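PDB 4ZPJ: extracellular ligand-binding receptor from Sphaerobacter thermophilus, which probably serves as the substrate-binding component of an ABC transporter, capturing a small ligand outside the membrane, and also binds zinc ions. Local coordinates for residues P238-I243 and F273-S278. Sequence-based numbering, arbitrary orientation.
Sequences PYLQRI and FGLKDS
The side chains of L240 and F273 run alongside each other, pointing opposite ways, a small example of how a helix in a Rossmann-like lobe packs against the loop leading to the next strand. The leucine CD1 lies 3.8 Å from F273 CB and meets the root of the ring obliquely, while L240 CB approaches F273 CD2 at 4.0 Å. With CG anti to its backbone N (chi1 -158°), the phenylalanine carries its ring across to helix 237-246. There the outstretched side chain of Q241 runs roughly perpendicular to that of F273. Q241 CG packs 3.7 Å from F273 CZ, and the amide reaches the ring edge, OE1 standing 3.5 Å from CZ with the two planes 49° apart. On the buried side, L275 sends CD1 to within 3.6 Å of the carbonyl O of L240, and Y270 of helix 261-272 touches both leucines. Between F273 and L275, G274 (phi 111°) is the first residue to leave the helical conformation after helix 261-272. The contact thus ties helix 237-246 to the loop before strand 281-283, an edge strand of the four-stranded parallel sheet. No hydrogen bond spans it: van der Waals packing of L240 with F273 and L275 grades outward to Q241's amide beside the ring edge, where both residues are exposed.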
loop_
_atom_site.group_PDB
_atom_site.type_symbol
_atom_site.label_atom_id
_atom_site.label_comp_id
_atom_site.label_asym_id
_atom_site.label_seq_id
_atom_site.Cartn_x
_atom_site.Cartn_y
_atom_site.Cartn_z
ATOM N N PRO A 238 -17.958 -16.821 -14.768
ATOM C CA PRO A 238 -18.208 -17.976 -13.902
ATOM C C PRO A 238 -18.073 -17.610 -12.441
ATOM O O PRO A 238 -18.893 -18.032 -11.638
ATOM C CB PRO A 238 -17.139 -19.001 -14.349
ATOM C CG PRO A 238 -16.775 -18.571 -15.754
ATOM C CD PRO A 238 -16.803 -17.053 -15.650
ATOM N N TYR A 239 -17.080 -16.791 -12.110
ATOM C CA TYR A 239 -16.835 -16.404 -10.711
ATOM C C TYR A 239 -17.939 -15.495 -10.213
ATOM O O TYR A 239 -18.309 -15.582 -9.076
ATOM C CB TYR A 239 -15.462 -15.770 -10.564
ATOM C CG TYR A 239 -14.436 -16.702 -11.133
ATOM C CD1 TYR A 239 -14.000 -17.806 -10.402
ATOM C CD2 TYR A 239 -13.987 -16.559 -12.436
ATOM C CE1 TYR A 239 -13.113 -18.726 -10.956
ATOM C CE2 TYR A 239 -13.098 -17.480 -13.006
ATOM C CZ TYR A 239 -12.659 -18.556 -12.261
ATOM O OH TYR A 239 -11.788 -19.466 -12.810
ATOM N N LEU A 240 -18.461 -14.652 -11.100
ATOM C CA LEU A 240 -19.596 -13.794 -10.839
ATOM C C LEU A 240 -20.836 -14.597 -10.551
ATOM O O LEU A 240 -21.561 -14.314 -9.595
ATOM C CB LEU A 240 -19.865 -12.865 -12.023
ATOM C CG LEU A 240 -18.824 -11.741 -12.283
ATOM C CD1 LEU A 240 -19.345 -10.784 -13.332
ATOM C CD2 LEU A 240 -18.470 -10.951 -11.040
ATOM N N GLN A 241 -21.070 -15.613 -11.361
ATOM C CA GLN A 241 -22.177 -16.512 -11.101
ATOM C C GLN A 241 -22.007 -17.157 -9.703
ATOM O O GLN A 241 -22.938 -17.138 -8.911
ATOM C CB GLN A 241 -22.402 -17.496 -12.280
ATOM C CG GLN A 241 -23.278 -16.855 -13.377
ATOM C CD GLN A 241 -23.483 -17.685 -14.655
ATOM O OE1 GLN A 241 -24.120 -17.215 -15.609
ATOM N NE2 GLN A 241 -22.970 -18.926 -14.671
ATOM N N ARG A 242 -20.820 -17.632 -9.359
ATOM C CA ARG A 242 -20.640 -18.238 -8.038
ATOM C C ARG A 242 -20.874 -17.233 -6.936
ATOM O O ARG A 242 -21.488 -17.556 -5.897
ATOM C CB ARG A 242 -19.264 -18.877 -7.883
ATOM C CG ARG A 242 -18.951 -19.871 -9.004
ATOM C CD ARG A 242 -17.794 -20.823 -8.711
ATOM N NE ARG A 242 -17.183 -21.305 -9.961
ATOM C CZ ARG A 242 -16.120 -22.113 -10.049
ATOM N NH1 ARG A 242 -15.669 -22.478 -11.255
ATOM N NH2 ARG A 242 -15.509 -22.568 -8.954
ATOM N N ILE A 243 -20.406 -16.003 -7.145
ATOM C CA ILE A 243 -20.637 -14.971 -6.164
ATOM C C ILE A 243 -22.126 -14.753 -6.043
ATOM O O ILE A 243 -22.623 -14.693 -4.932
ATOM C CB ILE A 243 -19.930 -13.646 -6.512
ATOM C CG1 ILE A 243 -18.409 -13.821 -6.386
ATOM C CG2 ILE A 243 -20.458 -12.512 -5.639
ATOM C CD1 ILE A 243 -17.586 -12.762 -7.095
ATOM N N PHE A 273 -22.689 -7.382 -16.069
ATOM C CA PHE A 273 -23.394 -8.656 -15.839
ATOM C C PHE A 273 -24.620 -8.420 -14.958
ATOM O O PHE A 273 -25.504 -9.256 -14.903
ATOM C CB PHE A 273 -22.423 -9.603 -15.155
ATOM C CG PHE A 273 -22.729 -11.055 -15.296
ATOM C CD1 PHE A 273 -22.502 -11.712 -16.492
ATOM C CD2 PHE A 273 -23.120 -11.808 -14.179
ATOM C CE1 PHE A 273 -22.753 -13.070 -16.600
ATOM C CE2 PHE A 273 -23.364 -13.163 -14.277
ATOM C CZ PHE A 273 -23.178 -13.800 -15.491
ATOM N N GLY A 274 -24.706 -7.273 -14.281
ATOM C CA GLY A 274 -25.973 -6.938 -13.638
ATOM C C GLY A 274 -25.906 -6.997 -12.118
ATOM O O GLY A 274 -26.847 -6.585 -11.434
ATOM N N LEU A 275 -24.775 -7.467 -11.598
ATOM C CA LEU A 275 -24.613 -7.594 -10.155
ATOM C C LEU A 275 -24.502 -6.256 -9.470
ATOM O O LEU A 275 -24.921 -6.112 -8.364
ATOM C CB LEU A 275 -23.420 -8.479 -9.783
ATOM C CG LEU A 275 -23.468 -9.892 -10.354
ATOM C CD1 LEU A 275 -22.631 -10.829 -9.490
ATOM C CD2 LEU A 275 -24.886 -10.456 -10.441
ATOM N N LYS A 276 -23.961 -5.264 -10.109
ATOM C CA LYS A 276 -23.885 -3.976 -9.438
ATOM C C LYS A 276 -25.282 -3.460 -9.071
ATOM O O LYS A 276 -25.490 -2.904 -7.986
ATOM C CB LYS A 276 -23.133 -2.998 -10.307
ATOM C CG LYS A 276 -23.039 -1.695 -9.630
ATOM C CD LYS A 276 -22.104 -0.742 -10.266
ATOM C CE LYS A 276 -21.838 0.347 -9.218
ATOM N NZ LYS A 276 -21.506 1.561 -9.958
ATOM N N ASP A 277 -26.255 -3.699 -9.949
ATOM C CA ASP A 277 -27.616 -3.269 -9.709
ATOM C C ASP A 277 -28.251 -3.978 -8.511
ATOM O O ASP A 277 -29.226 -3.467 -7.974
ATOM C CB ASP A 277 -28.522 -3.457 -10.963
ATOM C CG ASP A 277 -28.298 -2.369 -12.056
ATOM O OD1 ASP A 277 -27.286 -1.626 -12.002
ATOM O OD2 ASP A 277 -29.142 -2.260 -12.991
ATOM N N SER A 278 -27.727 -5.141 -8.104
ATOM C CA SER A 278 -28.437 -5.975 -7.122
ATOM C C SER A 278 -27.666 -6.390 -5.878
ATOM O O SER A 278 -28.286 -6.663 -4.876
ATOM C CB SER A 278 -29.037 -7.236 -7.790
ATOM O OG SER A 278 -28.089 -7.888 -8.605
#